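Local coordinates for protein beta-1,4-exocellulase (Thermobifida fusca, PDB 4B4H) that hydrolyses beta-1,4-glycosidic bonds of cellulose as an exo-acting cellobiohydrolase, the chain here being its family 6 catalytic domain, at residues A[223-228]-A[284-289]; A[80-85]-A[133-138]; A[126-131]-A[179-184]. All coordinates share one frame; numbering follows the deposited sequence.

Overall arrangement
The three contacts lie on five neighbouring parallel strands of one distorted β/α barrel, in the order 75-81, 127-133, 180-185, 221-224 and 283-287. Contact 2 links the first two, contact 3 the second and third, and contact 1 the last two. Their centres lie about 14 Å apart for contacts 1 and 2 and about 16 Å for the other pairs. Probable hydrogen bonds run from Ile133 N to Tyr183 O (2.7 Å) and, bridging contacts 3 and 1, from Ile223 N to Ile184 O (3.0 Å). Contacts 1 and 2 meet through Thr226 CG2 and Ile135 CG2, 3.7 Å apart. Both carry predicted active-site residues beyond the strand ends, Asn228 for substrate and Asp136 as proton donor; contact 3 lies nearer the N-terminal ends of its strands.

Contact 1 (A[223-228]-A[284-289]); sequences ISNTAN and MLIDTS
Ile223 and Leu285 pair in parallel near the ends of strands 221-224 and 283-287, neighbours in the distorted β/α barrel of the family 6 catalytic domain, and here the contact is tightly packed. Ser224 N donates to Leu285 O (2.9 Å), and Asp287 N returns a bond to Ser224 O (3.0 Å). On one face of the sheet Ile223 CG1 lies 3.9 Å from Leu285 CB; on the other, Ile286 CG2 rests against Asn225 CB and Ser224 OG, a hydroxyl bonded to Glu262. Past the strands, Asp287 CG stands anti to its backbone N (chi1 -177°), which carries the carboxylate out to the type II turn from Asn225 to Asn228. Ala227 N meets Asp287 OD2 on its anti side, 29° out of the carboxylate plane and 3.0 Å away. Asp287 OD1 accepts from Ser289 N, closing an Asx turn, and from Ser289 OG, both from above the same face. With Val352 N on OD1 and Lys353 N on OD2, five donors grip this buried carboxylate. Farther along, Asn225 ND2 bonds Asp287 O weakly, and water links Asn228, a predicted substrate residue, to the other segment. Two waters donate to Asn228 O, each at 2.8 Å; one also donates to Ser289 OG and the other to Asp287 O.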
ATOM      1  N   ILE A 223      -1.309   7.795   0.915  1.00  5.96           N
ATOM      2  CA  ILE A 223      -0.871   6.617   1.659  1.00  5.64           C
ATOM      3  C   ILE A 223       0.369   5.984   1.035  1.00  5.76           C
ATOM      4  O   ILE A 223       0.384   5.683  -0.184  1.00  5.62           O
ATOM      5  CB  ILE A 223      -2.005   5.573   1.836  1.00  5.66           C
ATOM      6  CG1 ILE A 223      -1.497   4.336   2.579  1.00  5.65           C
ATOM      7  CG2 ILE A 223      -2.559   5.133   0.481  1.00  5.63           C
ATOM      8  CD1 ILE A 223      -2.593   3.385   3.008  1.00  5.66           C
ATOM      9  N   SER A 224       1.355   5.724   1.886  1.00  5.51           N
ATOM     10  CA  SER A 224       2.548   4.975   1.494  1.00  5.53           C
ATOM     11  C   SER A 224       2.633   3.584   2.106  1.00  5.42           C
ATOM     12  O   SER A 224       1.980   3.276   3.148  1.00  5.23           O
ATOM     13  CB  SER A 224       3.835   5.737   1.840  1.00  5.67           C
ATOM     14  OG  SER A 224       4.344   5.371   3.116  1.00  6.00           O
ATOM     15  N   ASN A 225       3.458   2.766   1.443  1.00  5.36           N
ATOM     16  CA  ASN A 225       3.835   1.428   1.891  1.00  5.46           C
ATOM     17  C   ASN A 225       2.711   0.395   1.783  1.00  5.37           C
ATOM     18  O   ASN A 225       2.796  -0.662   2.404  1.00  5.46           O
ATOM     19  CB  ASN A 225       4.354   1.470   3.342  1.00  5.50           C
ATOM     20  CG  ASN A 225       5.368   0.404   3.628  1.00  5.93           C
ATOM     21  OD1 ASN A 225       6.086  -0.036   2.736  1.00  6.13           O
ATOM     22  ND2 ASN A 225       5.447  -0.020   4.896  1.00  5.81           N
ATOM     23  N   THR A 226       1.669   0.698   0.996  1.00  5.34           N
ATOM     24  CA  THR A 226       0.443  -0.125   1.022  1.00  5.45           C
ATOM     25  C   THR A 226       0.770  -1.530   0.551  1.00  5.74           C
ATOM     26  O   THR A 226       1.335  -1.709  -0.533  1.00  6.08           O
ATOM     27  CB  THR A 226      -0.698   0.438   0.157  1.00  5.43           C
ATOM     28  OG1 THR A 226      -0.863   1.825   0.424  1.00  5.47           O
ATOM     29  CG2 THR A 226      -1.982  -0.287   0.508  1.00  5.22           C
ATOM     30  N   ALA A 227       0.420  -2.513   1.377  1.00  5.86           N
ATOM     31  CA  ALA A 227       0.738  -3.925   1.128  1.00  6.19           C
ATOM     32  C   ALA A 227       2.237  -4.221   0.974  1.00  6.41           C
ATOM     33  O   ALA A 227       2.614  -5.312   0.498  1.00  6.90           O
ATOM     34  CB  ALA A 227      -0.030  -4.448  -0.083  1.00  6.08           C
ATOM     35  N   ASN A 228       3.087  -3.276   1.386  1.00  6.67           N
ATOM     36  CA  ASN A 228       4.539  -3.450   1.240  1.00  6.53           C
ATOM     37  C   ASN A 228       5.215  -3.633   2.601  1.00  6.53           C
ATOM     38  O   ASN A 228       4.566  -3.976   3.595  1.00  6.27           O
ATOM     39  CB  ASN A 228       5.174  -2.282   0.430  1.00  6.82           C
ATOM     40  CG  ASN A 228       6.390  -2.702  -0.408  1.00  6.97           C
ATOM     41  OD1 ASN A 228       7.477  -2.933   0.117  1.00  6.78           O
ATOM     42  ND2 ASN A 228       6.209  -2.739  -1.735  1.00  7.25           N
ATOM     43  N   MET A 284      -0.951  12.229   5.916  1.00  8.71           N
ATOM     44  CA  MET A 284      -0.389  11.046   5.262  1.00  8.31           C
ATOM     45  C   MET A 284      -0.716   9.777   6.053  1.00  7.94           C
ATOM     46  O   MET A 284      -0.818   9.812   7.264  1.00  8.30           O
ATOM     47  CB  MET A 284       1.136  11.173   5.094  1.00  8.63           C
ATOM     48  CG  MET A 284       1.630  12.476   4.468  1.00  8.64           C
ATOM     49  SD  MET A 284       1.032  12.792   2.791  1.00  9.16           S
ATOM     50  CE  MET A 284       2.300  11.934   1.862  1.00  9.54           C
ATOM     51  N   LEU A 285      -0.851   8.649   5.364  1.00  7.37           N
ATOM     52  CA  LEU A 285      -0.944   7.352   6.033  1.00  7.07           C
ATOM     53  C   LEU A 285       0.273   6.508   5.676  1.00  6.90           C
ATOM     54  O   LEU A 285       0.847   6.687   4.602  1.00  6.43           O
ATOM     55  CB  LEU A 285      -2.217   6.603   5.617  1.00  6.78           C
ATOM     56  CG  LEU A 285      -3.568   7.289   5.813  1.00  6.79           C
ATOM     57  CD1 LEU A 285      -4.694   6.438   5.238  1.00  6.87           C
ATOM     58  CD2 LEU A 285      -3.796   7.626   7.292  1.00  6.89           C
ATOM     59  N   ILE A 286       0.687   5.632   6.600  1.00  6.61           N
ATOM     60  CA  ILE A 286       1.630   4.545   6.277  1.00  6.70           C
ATOM     61  C   ILE A 286       1.027   3.208   6.704  1.00  6.85           C
ATOM     62  O   ILE A 286       0.578   3.060   7.842  1.00  7.07           O
ATOM     63  CB  ILE A 286       3.005   4.666   6.973  1.00  6.67           C
ATOM     64  CG1 ILE A 286       3.626   6.071   6.815  1.00  6.62           C
ATOM     65  CG2 ILE A 286       3.941   3.563   6.461  1.00  6.59           C
ATOM     66  CD1 ILE A 286       4.739   6.351   7.825  1.00  6.60           C
ATOM     67  N   ASP A 287       1.044   2.232   5.799  1.00  6.73           N
ATOM     68  CA  ASP A 287       0.566   0.892   6.116  1.00  6.72           C
ATOM     69  C   ASP A 287       1.680   0.128   6.804  1.00  6.73           C
ATOM     70  O   ASP A 287       2.700  -0.175   6.171  1.00  6.62           O
ATOM     71  CB  ASP A 287       0.182   0.165   4.829  1.00  6.81           C
ATOM     72  CG  ASP A 287      -0.406  -1.228   5.066  1.00  7.20           C
ATOM     73  OD1 ASP A 287      -0.528  -1.698   6.221  1.00  7.36           O
ATOM     74  OD2 ASP A 287      -0.731  -1.869   4.040  1.00  7.18           O
ATOM     75  N   THR A 288       1.455  -0.199   8.080  1.00  6.53           N
ATOM     76  CA  THR A 288       2.432  -0.860   8.945  1.00  6.47           C
ATOM     77  C   THR A 288       2.039  -2.303   9.240  1.00  6.51           C
ATOM     78  O   THR A 288       2.538  -2.908  10.197  1.00  6.68           O
ATOM     79  CB  THR A 288       2.457  -0.118  10.286  1.00  6.54           C
ATOM     80  OG1 THR A 288       1.109  -0.013  10.747  1.00  7.12           O
ATOM     81  CG2 THR A 288       3.087   1.262  10.114  1.00  6.97           C
ATOM     82  N   SER A 289       1.149  -2.846   8.412  1.00  6.67           N
ATOM     83  CA  SER A 289       0.641  -4.219   8.573  1.00  6.58           C
ATOM     84  C   SER A 289       1.760  -5.248   8.660  1.00  6.21           C
ATOM     85  O   SER A 289       1.679  -6.208   9.437  1.00  5.74           O
ATOM     86  CB  SER A 289      -0.300  -4.598   7.419  1.00  7.15           C
ATOM     87  OG  SER A 289       0.345  -4.508   6.159  1.00  7.45           O
TER
HETATM   88  O   HOH W   1       2.034  -4.977   4.122  1.00  4.72           O
HETATM   89  O   HOH W   2       3.514  -2.873   5.989  1.00  5.17           O

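Contact 2 (A[80-85]-A[133-138]); sequences VIYNLP and IEIDSL
Glu134 reaches across to the loop that follows strand 75-81, its chain bent at chi2 (-68°) so that the carboxylate meets the backbone of Asn83 and Leu84. Glu134 OE2 uses its syn lone pair to accept a nearly straight bond from Asn83 N (2.8 Å), and Glu134 OE1 takes a weak one from Leu84 N (3.3 Å). The Leu84 side chain slants over the same group, CG 3.4 Å from Glu134 CD, and carries CD1 on to Ser137 CB (3.5 Å). Tyr82 turns its ring edge to Glu134 OE1, with ring and carboxylate planes 53° apart. One ring face is covered by Ile135, whose CG1 makes a CH-pi contact 3.7 Å from the Tyr82 centroid and 16° off the normal. At the strand end, Ile81 and Ile133 form a parallel bridge and lie side by side, while Glu134 N donates to Ile81 O (2.7 Å). An alanine in place of Glu134 would probably leave the N-H groups of Asn83 and Leu84 without their acceptor and open a gap beside Leu84. Tyr106 OH also bonds OE2, and these donors probably favour the ionised carboxylate. Because Tyr82 OH bonds Asp88 and Asp136 follows Ile135, the contact ties two loops that bear predicted active-site residues, with a buried acid as the link between them.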
ATOM      1  N   VAL A  80     -10.306  -0.339  -0.129  1.00  5.81           N
ATOM      2  CA  VAL A  80      -9.266  -0.175  -1.161  1.00  5.70           C
ATOM      3  C   VAL A  80      -9.917  -0.236  -2.530  1.00  5.71           C
ATOM      4  O   VAL A  80     -10.607  -1.199  -2.828  1.00  5.89           O
ATOM      5  CB  VAL A  80      -8.169  -1.258  -1.072  1.00  5.53           C
ATOM      6  CG1 VAL A  80      -6.985  -0.838  -1.916  1.00  5.65           C
ATOM      7  CG2 VAL A  80      -7.701  -1.441   0.371  1.00  5.83           C
ATOM      8  N   ILE A  81      -9.709   0.828  -3.315  1.00  5.55           N
ATOM      9  CA  ILE A  81     -10.176   0.949  -4.702  1.00  5.74           C
ATOM     10  C   ILE A  81      -9.016   0.524  -5.595  1.00  5.82           C
ATOM     11  O   ILE A  81      -7.950   1.162  -5.589  1.00  6.01           O
ATOM     12  CB  ILE A  81     -10.553   2.420  -4.989  1.00  5.55           C
ATOM     13  CG1 ILE A  81     -11.563   2.937  -3.941  1.00  5.47           C
ATOM     14  CG2 ILE A  81     -11.092   2.603  -6.408  1.00  5.45           C
ATOM     15  CD1 ILE A  81     -12.780   2.048  -3.708  1.00  5.65           C
ATOM     16  N   TYR A  82      -9.190  -0.533  -6.395  1.00  5.93           N
ATOM     17  CA  TYR A  82      -8.041  -1.169  -7.025  1.00  6.08           C
ATOM     18  C   TYR A  82      -8.419  -2.008  -8.235  1.00  6.04           C
ATOM     19  O   TYR A  82      -8.376  -3.237  -8.184  1.00  6.02           O
ATOM     20  CB  TYR A  82      -7.308  -2.019  -5.981  1.00  6.34           C
ATOM     21  CG  TYR A  82      -6.069  -2.749  -6.445  1.00  6.47           C
ATOM     22  CD1 TYR A  82      -5.173  -2.153  -7.332  1.00  6.58           C
ATOM     23  CD2 TYR A  82      -5.749  -4.013  -5.931  1.00  6.71           C
ATOM     24  CE1 TYR A  82      -4.018  -2.817  -7.730  1.00  6.92           C
ATOM     25  CE2 TYR A  82      -4.607  -4.688  -6.330  1.00  6.85           C
ATOM     26  CZ  TYR A  82      -3.734  -4.083  -7.220  1.00  6.87           C
ATOM     27  OH  TYR A  82      -2.588  -4.769  -7.594  1.00  7.19           O
ATOM     28  N   ASN A  83      -8.807  -1.338  -9.314  1.00  5.70           N
ATOM     29  CA  ASN A  83      -9.244  -2.049 -10.532  1.00  5.43           C
ATOM     30  C   ASN A  83      -9.005  -1.277 -11.827  1.00  5.38           C
ATOM     31  O   ASN A  83      -9.738  -1.503 -12.796  1.00  5.19           O
ATOM     32  CB  ASN A  83     -10.723  -2.481 -10.419  1.00  5.52           C
ATOM     33  CG  ASN A  83     -11.090  -3.618 -11.368  1.00  5.51           C
ATOM     34  OD1 ASN A  83     -10.233  -4.411 -11.740  1.00  5.38           O
ATOM     35  ND2 ASN A  83     -12.367  -3.716 -11.730  1.00  5.89           N
ATOM     36  N   LEU A  84      -7.959  -0.441 -11.875  1.00  5.46           N
ATOM     37  CA  LEU A  84      -7.697   0.381 -13.058  1.00  5.67           C
ATOM     38  C   LEU A  84      -7.562  -0.464 -14.322  1.00  5.92           C
ATOM     39  O   LEU A  84      -7.115  -1.603 -14.248  1.00  5.87           O
ATOM     40  CB  LEU A  84      -6.410   1.193 -12.891  1.00  5.52           C
ATOM     41  CG  LEU A  84      -6.558   2.521 -12.144  1.00  5.47           C
ATOM     42  CD1 LEU A  84      -5.178   3.118 -11.934  1.00  5.44           C
ATOM     43  CD2 LEU A  84      -7.481   3.549 -12.792  1.00  5.63           C
ATOM     44  N   PRO A  85      -7.944   0.100 -15.493  1.00  6.42           N
ATOM     45  CA  PRO A  85      -7.646  -0.626 -16.721  1.00  6.59           C
ATOM     46  C   PRO A  85      -6.142  -0.771 -16.907  1.00  6.72           C
ATOM     47  O   PRO A  85      -5.390   0.150 -16.569  1.00  6.78           O
ATOM     48  CB  PRO A  85      -8.208   0.288 -17.809  1.00  6.67           C
ATOM     49  CG  PRO A  85      -8.200   1.656 -17.203  1.00  6.74           C
ATOM     50  CD  PRO A  85      -8.561   1.408 -15.767  1.00  6.69           C
ATOM     51  N   ILE A 133      -6.903   4.945  -2.895  1.00  5.63           N
ATOM     52  CA  ILE A 133      -7.124   5.060  -4.344  1.00  5.73           C
ATOM     53  C   ILE A 133      -5.972   4.467  -5.171  1.00  5.74           C
ATOM     54  O   ILE A 133      -4.919   5.106  -5.331  1.00  5.82           O
ATOM     55  CB  ILE A 133      -7.374   6.519  -4.810  1.00  5.64           C
ATOM     56  CG1 ILE A 133      -8.505   7.210  -4.030  1.00  5.57           C
ATOM     57  CG2 ILE A 133      -7.683   6.572  -6.310  1.00  5.78           C
ATOM     58  CD1 ILE A 133      -9.791   6.428  -3.869  1.00  5.58           C
ATOM     59  N   GLU A 134      -6.224   3.273  -5.718  1.00  6.07           N
ATOM     60  CA  GLU A 134      -5.426   2.621  -6.787  1.00  6.14           C
ATOM     61  C   GLU A 134      -3.933   2.398  -6.530  1.00  6.17           C
ATOM     62  O   GLU A 134      -3.079   3.206  -6.927  1.00  5.95           O
ATOM     63  CB  GLU A 134      -5.698   3.287  -8.162  1.00  6.00           C
ATOM     64  CG  GLU A 134      -7.149   3.184  -8.655  1.00  5.97           C
ATOM     65  CD  GLU A 134      -7.573   1.759  -9.016  1.00  5.89           C
ATOM     66  OE1 GLU A 134      -6.707   0.864  -9.097  1.00  5.76           O
ATOM     67  OE2 GLU A 134      -8.783   1.494  -9.180  1.00  5.77           O
ATOM     68  N   ILE A 135      -3.615   1.303  -5.846  1.00  6.46           N
ATOM     69  CA  ILE A 135      -2.220   1.030  -5.550  1.00  6.90           C
ATOM     70  C   ILE A 135      -1.492   0.600  -6.820  1.00  6.80           C
ATOM     71  O   ILE A 135      -2.116   0.185  -7.809  1.00  6.66           O
ATOM     72  CB  ILE A 135      -2.042  -0.003  -4.405  1.00  7.01           C
ATOM     73  CG1 ILE A 135      -2.668  -1.351  -4.784  1.00  7.53           C
ATOM     74  CG2 ILE A 135      -2.573   0.556  -3.081  1.00  7.23           C
ATOM     75  CD1 ILE A 135      -2.330  -2.471  -3.827  1.00  7.64           C
ATOM     76  N   ASP A 136      -0.171   0.715  -6.809  1.00  6.93           N
ATOM     77  CA  ASP A 136       0.649   0.248  -7.937  1.00  6.66           C
ATOM     78  C   ASP A 136       0.176   0.871  -9.265  1.00  6.50           C
ATOM     79  O   ASP A 136       0.099   0.163 -10.288  1.00  6.38           O
ATOM     80  CB  ASP A 136       0.633  -1.288  -8.032  1.00  7.22           C
ATOM     81  CG  ASP A 136       1.633  -1.815  -9.038  1.00  7.27           C
ATOM     82  OD1 ASP A 136       2.654  -1.146  -9.279  1.00  7.45           O
ATOM     83  OD2 ASP A 136       1.401  -2.894  -9.613  1.00  7.28           O
ATOM     84  N   SER A 137      -0.133   2.166  -9.259  1.00  6.16           N
ATOM     85  CA  SER A 137      -0.649   2.852 -10.452  1.00  6.06           C
ATOM     86  C   SER A 137       0.269   3.976 -10.916  1.00  6.20           C
ATOM     87  O   SER A 137       1.293   3.727 -11.546  1.00  6.39           O
ATOM     88  CB  SER A 137      -2.093   3.351 -10.242  1.00  5.86           C
ATOM     89  OG  SER A 137      -2.199   4.271  -9.164  1.00  5.82           O
ATOM     90  N   LEU A 138      -0.074   5.209 -10.552  1.00  6.58           N
ATOM     91  CA  LEU A 138       0.574   6.403 -11.085  1.00  6.66           C
ATOM     92  C   LEU A 138       2.107   6.412 -11.131  1.00  7.06           C
ATOM     93  O   LEU A 138       2.682   6.917 -12.103  1.00  6.82           O
ATOM     94  CB  LEU A 138       0.063   7.651 -10.342  1.00  6.68           C
ATOM     95  CG  LEU A 138      -1.430   7.945 -10.533  1.00  6.62           C
ATOM     96  CD1 LEU A 138      -1.861   9.144  -9.715  1.00  6.66           C
ATOM     97  CD2 LEU A 138      -1.814   8.113 -12.002  1.00  6.77           C
TER

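Contact 3 (A[126-131]-A[179-184]); sequences NLRIVA and NVYNYI
Tyr181 and Tyr183 each turn a ring edge to a carbonyl oxygen of strand 127-131: Ile129 O lies in the plane of the Tyr181 ring, 3.7 Å from CD1, and Ala131 O sits at the edge of the Tyr183 ring. Arg128 CG approaches Tyr181 CE1 at a slant (3.9 Å), while Arg128 NH1 bonds Glu8 O and Pro6 O; His220 adds an edge-to-face contact to Tyr181. Val130 CG1 presses likewise on Tyr183 CD1 (3.5 Å). The hydroxyls are tied elsewhere, Tyr181 OH to Val3 N and Tyr183 OH to Asp347. A third flat group, the amide of Asn179, has CG between backbone N and carbonyl carbon (chi1 60°), which brings ND2 to Leu127 O for a weak bond (2.9 Å). Between the strands, Asn179 O accepts from Ile129 N, and Tyr181 N, Ala131 N and Tyr183 N continue the ladder. On the sheet face opposite Val130 and Tyr181 lie Ile129, Val180, Ala131 and Asn182, covered by helices 103-121 and 162-175. There Asn182 OD1 is buried 3.8 Å from Ala131 CB and has no polar partner, though ND2 bonds Tyr218 O. Two adjacent parallel strands, 19° apart and joined through helices, make a β-α-β crossover, the repeating unit of the distorted β/α barrel of family 6 hydrolases.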
ATOM      1  N   ASN A 126     -21.732   9.661  11.496  1.00 14.57           N
ATOM      2  CA  ASN A 126     -20.569   9.227  12.255  1.00 13.69           C
ATOM      3  C   ASN A 126     -19.783   8.080  11.613  1.00 12.80           C
ATOM      4  O   ASN A 126     -18.868   7.549  12.229  1.00 13.23           O
ATOM      5  CB  ASN A 126     -20.958   8.910  13.715  1.00 14.38           C
ATOM      6  CG  ASN A 126     -20.925  10.144  14.620  1.00 14.71           C
ATOM      7  OD1 ASN A 126     -20.214  11.116  14.347  1.00 14.65           O
ATOM      8  ND2 ASN A 126     -21.678  10.098  15.717  1.00 15.55           N
ATOM      9  N   LEU A 127     -20.142   7.692  10.385  1.00 11.73           N
ATOM     10  CA  LEU A 127     -19.341   6.729   9.633  1.00 11.11           C
ATOM     11  C   LEU A 127     -18.352   7.463   8.738  1.00 10.41           C
ATOM     12  O   LEU A 127     -18.736   8.348   7.975  1.00 10.55           O
ATOM     13  CB  LEU A 127     -20.213   5.798   8.785  1.00 10.86           C
ATOM     14  CG  LEU A 127     -19.477   4.716   7.986  1.00 11.10           C
ATOM     15  CD1 LEU A 127     -18.776   3.729   8.901  1.00 11.23           C
ATOM     16  CD2 LEU A 127     -20.441   4.028   7.040  1.00 11.20           C
ATOM     17  N   ARG A 128     -17.083   7.080   8.828  1.00  9.74           N
ATOM     18  CA  ARG A 128     -16.042   7.683   8.004  1.00  9.46           C
ATOM     19  C   ARG A 128     -15.513   6.584   7.099  1.00  8.66           C
ATOM     20  O   ARG A 128     -15.096   5.526   7.583  1.00  8.72           O
ATOM     21  CB  ARG A 128     -14.948   8.267   8.905  1.00  9.81           C
ATOM     22  CG  ARG A 128     -15.377   9.530   9.641  1.00 10.41           C
ATOM     23  CD  ARG A 128     -14.871   9.498  11.061  1.00 11.25           C
ATOM     24  NE  ARG A 128     -15.422  10.584  11.868  1.00 11.54           N
ATOM     25  CZ  ARG A 128     -14.799  11.102  12.922  1.00 12.07           C
ATOM     26  NH1 ARG A 128     -13.598  10.644  13.275  1.00 12.51           N
ATOM     27  NH2 ARG A 128     -15.365  12.075  13.622  1.00 12.41           N
ATOM     28  N   ILE A 129     -15.603   6.800   5.784  1.00  7.72           N
ATOM     29  CA  ILE A 129     -15.089   5.837   4.826  1.00  7.19           C
ATOM     30  C   ILE A 129     -13.801   6.428   4.289  1.00  6.75           C
ATOM     31  O   ILE A 129     -13.831   7.435   3.606  1.00  6.98           O
ATOM     32  CB  ILE A 129     -16.074   5.599   3.662  1.00  7.09           C
ATOM     33  CG1 ILE A 129     -17.443   5.147   4.190  1.00  7.06           C
ATOM     34  CG2 ILE A 129     -15.544   4.563   2.676  1.00  7.15           C
ATOM     35  CD1 ILE A 129     -18.480   4.936   3.104  1.00  7.28           C
ATOM     36  N   VAL A 130     -12.677   5.803   4.637  1.00  6.50           N
ATOM     37  CA  VAL A 130     -11.376   6.175   4.095  1.00  6.20           C
ATOM     38  C   VAL A 130     -11.162   5.252   2.897  1.00  6.16           C
ATOM     39  O   VAL A 130     -11.205   4.041   3.058  1.00  6.27           O
ATOM     40  CB  VAL A 130     -10.258   5.961   5.139  1.00  6.31           C
ATOM     41  CG1 VAL A 130      -8.889   6.105   4.501  1.00  6.40           C
ATOM     42  CG2 VAL A 130     -10.408   6.942   6.287  1.00  6.57           C
ATOM     43  N   ALA A 131     -11.020   5.850   1.702  1.00  5.62           N
ATOM     44  CA  ALA A 131     -10.858   5.114   0.449  1.00  5.51           C
ATOM     45  C   ALA A 131      -9.416   5.229  -0.014  1.00  5.45           C
ATOM     46  O   ALA A 131      -8.880   6.344  -0.169  1.00  5.40           O
ATOM     47  CB  ALA A 131     -11.800   5.677  -0.605  1.00  5.46           C
ATOM     48  N   ASN A 179     -18.981  11.780   3.509  1.00  9.82           N
ATOM     49  CA  ASN A 179     -18.177  11.118   4.554  1.00  9.37           C
ATOM     50  C   ASN A 179     -17.142  10.153   3.967  1.00  8.60           C
ATOM     51  O   ASN A 179     -16.759   9.175   4.594  1.00  8.06           O
ATOM     52  CB  ASN A 179     -19.091  10.441   5.590  1.00 10.05           C
ATOM     53  CG  ASN A 179     -19.993   9.396   4.967  1.00 10.31           C
ATOM     54  OD1 ASN A 179     -20.114   9.334   3.748  1.00 10.84           O
ATOM     55  ND2 ASN A 179     -20.624   8.561   5.796  1.00 10.59           N
ATOM     56  N   VAL A 180     -16.712  10.440   2.746  1.00  7.96           N
ATOM     57  CA  VAL A 180     -15.636   9.669   2.116  1.00  7.44           C
ATOM     58  C   VAL A 180     -14.351  10.503   2.099  1.00  7.40           C
ATOM     59  O   VAL A 180     -14.365  11.694   1.764  1.00  7.68           O
ATOM     60  CB  VAL A 180     -16.051   9.144   0.711  1.00  7.39           C
ATOM     61  CG1 VAL A 180     -14.940   8.308   0.091  1.00  7.45           C
ATOM     62  CG2 VAL A 180     -17.283   8.279   0.847  1.00  7.55           C
ATOM     63  N   TYR A 181     -13.256   9.863   2.511  1.00  6.89           N
ATOM     64  CA  TYR A 181     -11.951  10.498   2.626  1.00  6.98           C
ATOM     65  C   TYR A 181     -10.964   9.778   1.711  1.00  6.67           C
ATOM     66  O   TYR A 181     -10.490   8.689   2.025  1.00  6.38           O
ATOM     67  CB  TYR A 181     -11.490  10.466   4.102  1.00  7.55           C
ATOM     68  CG  TYR A 181     -12.433  11.221   5.043  1.00  7.99           C
ATOM     69  CD1 TYR A 181     -13.664  10.669   5.430  1.00  8.16           C
ATOM     70  CD2 TYR A 181     -12.091  12.472   5.540  1.00  8.43           C
ATOM     71  CE1 TYR A 181     -14.532  11.364   6.271  1.00  8.59           C
ATOM     72  CE2 TYR A 181     -12.950  13.162   6.388  1.00  8.65           C
ATOM     73  CZ  TYR A 181     -14.162  12.601   6.744  1.00  8.76           C
ATOM     74  OH  TYR A 181     -15.016  13.289   7.589  1.00  9.27           O
ATOM     75  N   ASN A 182     -10.622  10.434   0.605  1.00  6.24           N
ATOM     76  CA  ASN A 182      -9.760   9.821  -0.416  1.00  6.02           C
ATOM     77  C   ASN A 182      -8.287   9.967  -0.133  1.00  5.81           C
ATOM     78  O   ASN A 182      -7.799  11.075   0.014  1.00  5.71           O
ATOM     79  CB  ASN A 182     -10.009  10.492  -1.775  1.00  6.17           C
ATOM     80  CG  ASN A 182     -11.374  10.175  -2.373  1.00  6.14           C
ATOM     81  OD1 ASN A 182     -11.935   9.095  -2.183  1.00  6.11           O
ATOM     82  ND2 ASN A 182     -11.922  11.140  -3.083  1.00  6.09           N
ATOM     83  N   TYR A 183      -7.560   8.855  -0.157  1.00  5.68           N
ATOM     84  CA  TYR A 183      -6.106   8.903  -0.086  1.00  5.77           C
ATOM     85  C   TYR A 183      -5.530   8.286  -1.347  1.00  5.82           C
ATOM     86  O   TYR A 183      -5.802   7.135  -1.658  1.00  6.00           O
ATOM     87  CB  TYR A 183      -5.571   8.182   1.170  1.00  5.90           C
ATOM     88  CG  TYR A 183      -5.948   8.868   2.447  1.00  5.97           C
ATOM     89  CD1 TYR A 183      -7.267   8.836   2.920  1.00  5.95           C
ATOM     90  CD2 TYR A 183      -4.992   9.540   3.189  1.00  6.09           C
ATOM     91  CE1 TYR A 183      -7.624   9.499   4.091  1.00  5.98           C
ATOM     92  CE2 TYR A 183      -5.332  10.198   4.364  1.00  5.93           C
ATOM     93  CZ  TYR A 183      -6.649  10.151   4.826  1.00  6.05           C
ATOM     94  OH  TYR A 183      -7.003  10.805   5.995  1.00  6.25           O
ATOM     95  N   ILE A 184      -4.703   9.055  -2.052  1.00  5.80           N
ATOM     96  CA  ILE A 184      -4.041   8.537  -3.256  1.00  6.04           C
ATOM     97  C   ILE A 184      -2.830   7.714  -2.839  1.00  6.32           C
ATOM     98  O   ILE A 184      -2.032   8.135  -2.001  1.00  6.54           O
ATOM     99  CB  ILE A 184      -3.580   9.659  -4.213  1.00  6.04           C
ATOM    100  CG1 ILE A 184      -4.779  10.418  -4.803  1.00  5.79           C
ATOM    101  CG2 ILE A 184      -2.727   9.067  -5.334  1.00  6.05           C
ATOM    102  CD1 ILE A 184      -4.432  11.713  -5.497  1.00  5.89           C
TER